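Local coordinates for putative phenazine biosynthesis PhzC/PhzF protein (Clostridium difficile, PDB 4DUN), which belongs to the PhzF family and is probably an isomerase, with no specific substrate established here, at residues N152-Q155 against E156-Y160; I211-W214 against S215-G219. One frame throughout, in Å; residues are numbered along the deposited sequence.

Interaction 1: residues N152-Q155 against E156-Y160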
loop_
_atom_site.group_PDB
_atom_site.type_symbol
_atom_site.label_atom_id
_atom_site.label_comp_id
_atom_site.label_asym_id
_atom_site.label_seq_id
_atom_site.Cartn_x
_atom_site.Cartn_y
_atom_site.Cartn_z
ATOM N N ASN A 152 17.208 28.177 1.754
ATOM C CA ASN A 152 17.116 29.591 1.392
ATOM C C ASN A 152 15.821 30.009 0.682
ATOM O O ASN A 152 15.598 31.209 0.513
ATOM C CB ASN A 152 18.327 29.981 0.548
ATOM C CG ASN A 152 19.582 30.109 1.374
ATOM O OD1 ASN A 152 19.674 30.942 2.284
ATOM N ND2 ASN A 152 20.579 29.284 1.092
ATOM N N SER A 153 14.974 29.060 0.263
ATOM C CA SER A 153 13.709 29.397 -0.420
ATOM C C SER A 153 12.760 28.207 -0.472
ATOM O O SER A 153 13.191 27.074 -0.333
ATOM C CB SER A 153 13.982 29.849 -1.857
ATOM O OG SER A 153 14.406 28.763 -2.673
ATOM N N GLU A 154 11.486 28.468 -0.787
ATOM C CA GLU A 154 10.499 27.426 -1.016
ATOM C C GLU A 154 10.948 26.578 -2.224
ATOM O O GLU A 154 10.861 25.350 -2.165
ATOM C CB GLU A 154 9.119 28.059 -1.254
ATOM C CG GLU A 154 8.059 27.039 -1.617
ATOM C CD GLU A 154 6.657 27.594 -1.707
ATOM O OE1 GLU A 154 6.106 27.623 -2.826
ATOM O OE2 GLU A 154 6.094 27.970 -0.656
ATOM N N GLN A 155 11.519 27.228 -3.273
ATOM C CA GLN A 155 12.025 26.530 -4.452
ATOM C C GLN A 155 13.070 25.472 -4.058
ATOM O O GLN A 155 13.009 24.357 -4.573
ATOM C CB GLN A 155 12.623 27.506 -5.491
ATOM C CG GLN A 155 12.798 26.860 -6.871
ATOM C CD GLN A 155 11.497 26.293 -7.407
ATOM O OE1 GLN A 155 10.498 27.004 -7.547
ATOM N NE2 GLN A 155 11.463 24.989 -7.664
ATOM N N GLU A 156 13.984 25.802 -3.131
ATOM C CA GLU A 156 15.017 24.845 -2.697
ATOM C C GLU A 156 14.385 23.645 -1.962
ATOM O O GLU A 156 14.820 22.503 -2.174
ATOM C CB GLU A 156 16.078 25.519 -1.823
ATOM C CG GLU A 156 17.089 26.316 -2.626
ATOM C CD GLU A 156 18.302 26.779 -1.845
ATOM O OE1 GLU A 156 18.349 26.555 -0.613
ATOM O OE2 GLU A 156 19.228 27.338 -2.476
ATOM N N VAL A 157 13.304 23.892 -1.202
ATOM C CA VAL A 157 12.544 22.837 -0.504
ATOM C C VAL A 157 11.912 21.918 -1.566
ATOM O O VAL A 157 12.080 20.706 -1.490
ATOM C CB VAL A 157 11.511 23.427 0.497
ATOM C CG1 VAL A 157 10.547 22.355 1.028
ATOM C CG2 VAL A 157 12.236 24.110 1.659
ATOM N N ILE A 158 11.251 22.497 -2.579
ATOM C CA ILE A 158 10.639 21.739 -3.688
ATOM C C ILE A 158 11.720 20.918 -4.443
ATOM O O ILE A 158 11.474 19.760 -4.774
ATOM C CB ILE A 158 9.874 22.701 -4.652
ATOM C CG1 ILE A 158 8.690 23.404 -3.932
ATOM C CG2 ILE A 158 9.389 21.982 -5.940
ATOM C CD1 ILE A 158 8.150 24.646 -4.663
ATOM N N ASN A 159 12.895 21.525 -4.724
ATOM C CA ASN A 159 13.973 20.892 -5.506
ATOM C C ASN A 159 14.654 19.706 -4.840
ATOM O O ASN A 159 15.220 18.857 -5.539
ATOM C CB ASN A 159 15.057 21.923 -5.842
ATOM C CG ASN A 159 14.621 22.950 -6.854
ATOM O OD1 ASN A 159 13.548 22.850 -7.458
ATOM N ND2 ASN A 159 15.448 23.966 -7.064
ATOM N N TYR A 160 14.642 19.665 -3.509
ATOM C CA TYR A 160 15.346 18.628 -2.770
ATOM C C TYR A 160 14.870 17.225 -3.146
ATOM O O TYR A 160 13.675 16.983 -3.263
ATOM C CB TYR A 160 15.171 18.872 -1.274
ATOM C CG TYR A 160 16.043 18.010 -0.392
ATOM C CD1 TYR A 160 15.571 16.804 0.126
ATOM C CD2 TYR A 160 17.307 18.441 0.003
ATOM C CE1 TYR A 160 16.371 16.009 0.949
ATOM C CE2 TYR A 160 18.093 17.680 0.865
ATOM C CZ TYR A 160 17.619 16.464 1.337
ATOM O OH TYR A 160 18.385 15.718 2.195
#
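Ser-153 and Glu-156 meet at the N-terminus of helix 154-159, where Ser-153 is the N-cap: its OG accepts from Glu-156 N at 3.0 Å. With chi1 at 70°, the hydroxyl oxygen sits between its own backbone N and carbonyl carbon, a rotation that places it within bonding distance of the N-H three residues on. Glu-156 leans back in return, lying alongside Asn-152 and pointing the same way, with carboxylate and amide planes 71° apart. Its OE1 takes a hydrogen bond from Asn-152 N (3.1 Å), the donor arriving from above the carboxylate plane. OD1 of Asn-152 is hydrogen-bonded to Ser-139 OG. Farther round the helix, the Gln-155 and Asn-159 side chains pass obliquely, their amide planes 45° apart. A bend at chi2 brings Gln-155 NE2 within 3.0 Å of Asn-159 OD1; the bond lies in the Gln-155 amide plane but reaches the acceptor from above its carbonyl plane. On another flank the contact is apolar, Glu-154 CG approaching Ile-158 CD1 at 3.9 Å, while the Glu-154 carboxylate bonds through OE1 to Ser-183 OG. Backbone bonds include Ile-158 N to Glu-154 O (2.9 Å). This short, largely exposed helix follows strand 147-150 and rests on strand 176-181, where Val-157 touches Ile-178 and Ala-180; Arg-190 of strand 187-193 bonds the carbonyl oxygens of Val-157 and Tyr-160 at its C-terminal end.

Interaction 2: residues I211-W214 against S215-G219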
loop_
_atom_site.group_PDB
_atom_site.type_symbol
_atom_site.label_atom_id
_atom_site.label_comp_id
_atom_site.label_asym_id
_atom_site.label_seq_id
_atom_site.Cartn_x
_atom_site.Cartn_y
_atom_site.Cartn_z
ATOM N N ILE A 211 6.803 25.613 14.575
ATOM C CA ILE A 211 5.954 26.727 15.026
ATOM C C ILE A 211 6.775 27.708 15.904
ATOM O O ILE A 211 6.826 28.876 15.510
ATOM C CB ILE A 211 4.653 26.268 15.711
ATOM C CG1 ILE A 211 3.714 25.559 14.672
ATOM C CG2 ILE A 211 3.955 27.442 16.415
ATOM C CD1 ILE A 211 2.508 24.831 15.315
ATOM N N PRO A 212 7.429 27.321 17.044
ATOM C CA PRO A 212 8.196 28.328 17.809
ATOM C C PRO A 212 9.310 28.939 16.970
ATOM O O PRO A 212 9.560 30.139 17.080
ATOM C CB PRO A 212 8.766 27.539 19.002
ATOM C CG PRO A 212 8.704 26.091 18.578
ATOM C CD PRO A 212 7.474 26.002 17.710
ATOM N N TYR A 213 9.954 28.140 16.125
ATOM C CA TYR A 213 11.018 28.687 15.295
ATOM C C TYR A 213 10.571 29.758 14.297
ATOM O O TYR A 213 11.155 30.827 14.249
ATOM C CB TYR A 213 11.766 27.587 14.538
ATOM C CG TYR A 213 12.752 28.182 13.570
ATOM C CD1 TYR A 213 13.993 28.618 13.999
ATOM C CD2 TYR A 213 12.418 28.372 12.247
ATOM C CE1 TYR A 213 14.888 29.202 13.119
ATOM C CE2 TYR A 213 13.294 28.949 11.365
ATOM C CZ TYR A 213 14.532 29.364 11.797
ATOM O OH TYR A 213 15.398 29.948 10.899
ATOM N N TRP A 214 9.500 29.501 13.553
ATOM C CA TRP A 214 9.000 30.487 12.597
ATOM C C TRP A 214 8.228 31.607 13.289
ATOM O O TRP A 214 8.249 32.742 12.798
ATOM C CB TRP A 214 8.182 29.816 11.493
ATOM C CG TRP A 214 9.043 29.062 10.517
ATOM C CD1 TRP A 214 9.151 27.706 10.387
ATOM C CD2 TRP A 214 9.962 29.630 9.570
ATOM N NE1 TRP A 214 10.026 27.397 9.371
ATOM C CE2 TRP A 214 10.569 28.557 8.880
ATOM C CE3 TRP A 214 10.329 30.947 9.237
ATOM C CZ2 TRP A 214 11.521 28.756 7.879
ATOM C CZ3 TRP A 214 11.282 31.140 8.251
ATOM C CH2 TRP A 214 11.845 30.057 7.560
ATOM N N SER A 215 7.593 31.315 14.450
ATOM C CA SER A 215 6.922 32.360 15.228
ATOM C C SER A 215 7.909 33.482 15.603
ATOM O O SER A 215 7.558 34.651 15.470
ATOM C CB SER A 215 6.308 31.788 16.501
ATOM O OG SER A 215 5.750 32.833 17.280
ATOM N N GLU A 216 9.125 33.114 16.048
ATOM C CA GLU A 216 10.171 34.052 16.436
ATOM C C GLU A 216 10.714 34.814 15.209
ATOM O O GLU A 216 10.871 36.036 15.266
ATOM C CB GLU A 216 11.305 33.307 17.176
ATOM C CG GLU A 216 12.450 34.185 17.674
ATOM C CD GLU A 216 12.081 35.379 18.538
ATOM O OE1 GLU A 216 12.601 36.485 18.263
ATOM O OE2 GLU A 216 11.274 35.215 19.483
ATOM N N LYS A 217 10.986 34.093 14.109
ATOM C CA LYS A 217 11.524 34.665 12.870
ATOM C C LYS A 217 10.562 35.629 12.174
ATOM O O LYS A 217 11.005 36.647 11.643
ATOM C CB LYS A 217 11.910 33.538 11.878
ATOM C CG LYS A 217 13.177 32.765 12.262
ATOM C CD LYS A 217 14.469 33.575 12.004
ATOM C CE LYS A 217 15.665 33.011 12.739
ATOM N NZ LYS A 217 16.896 33.809 12.492
ATOM N N LEU A 218 9.261 35.308 12.174
ATOM C CA LEU A 218 8.239 36.076 11.457
ATOM C C LEU A 218 7.462 37.052 12.353
ATOM O O LEU A 218 6.761 37.912 11.829
ATOM C CB LEU A 218 7.256 35.113 10.738
ATOM C CG LEU A 218 7.876 34.098 9.736
ATOM C CD1 LEU A 218 6.825 33.167 9.177
ATOM C CD2 LEU A 218 8.594 34.813 8.565
ATOM N N GLY A 219 7.593 36.912 13.669
ATOM C CA GLY A 219 6.889 37.734 14.654
ATOM C C GLY A 219 5.387 37.527 14.622
ATOM O O GLY A 219 4.628 38.492 14.731
#
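Ile-211 O accepts from Ser-215 N at 2.8 Å, the first of four i to i+4 backbone bonds spanning this stretch of helix 207-218. The side chain of Ile-211 turns the other way, onto Met-223, Cys-237 and Val-239 of the strands beneath. Pro-212 has no N-H for the preceding turn, and the helix is kinked there, yet its carbonyl O still receives Glu-216 N at 3.2 Å. Next comes Tyr-213, whose CG lies anti to the backbone N; this chi1 of 174° carries the ring outward and obliquely toward the C-terminal end, where Lys-217 lies over it. Lys-217 CG sits over one face of that ring, 4.0 Å from its centroid and 24° off the normal, a CH-pi contact displaced toward the rim. The lysine chain bends at chi2 and then extends past the phenol, bringing CE to 3.6 Å from Tyr-213 OH. Trp-214 takes a different course: its ring meets Lys-217 CB and Leu-218 CG obliquely, both 4.0 Å from Trp-214 CE3, while Tyr-213 CE2 stands over the centre of one indole face. The Trp-214 NE1 proton goes to Thr-179 OG1, and Phe-187 stacks on the indole. Helical geometry is lost at Gly-219, with positive phi, and Ser-215 OG bonds Lys-220 O just beyond. Across the two segments, then, side chains meet through carbon and ring surfaces, and polar bonding is left to the backbone: the aliphatic part of Lys-217 packs against buried Tyr-213, consistent with its ammonium end extending toward solvent.

Overall arrangement
Interactions 1 and 2 each lie within a single helix, 154-159 and 207-218, and follow one another in series along the chain. Their centres are 19 Å apart and their nearest atoms about 8 Å, so they do not touch. Interaction 1 is a surface contact, whereas interaction 2 is partly buried. The chemistry differs accordingly: mainly polar in 152-160, aromatic and aliphatic in 211-219. Strand 176-181 is shared, Val-157 packing on Ile-178 and Ala-180 while Trp-214 bonds to Thr-179. Strand 147-150 leads into helix 154-159 and touches Tyr-213 and Trp-214 through Leu-150. Both contacts lie away from the predicted active-site residue.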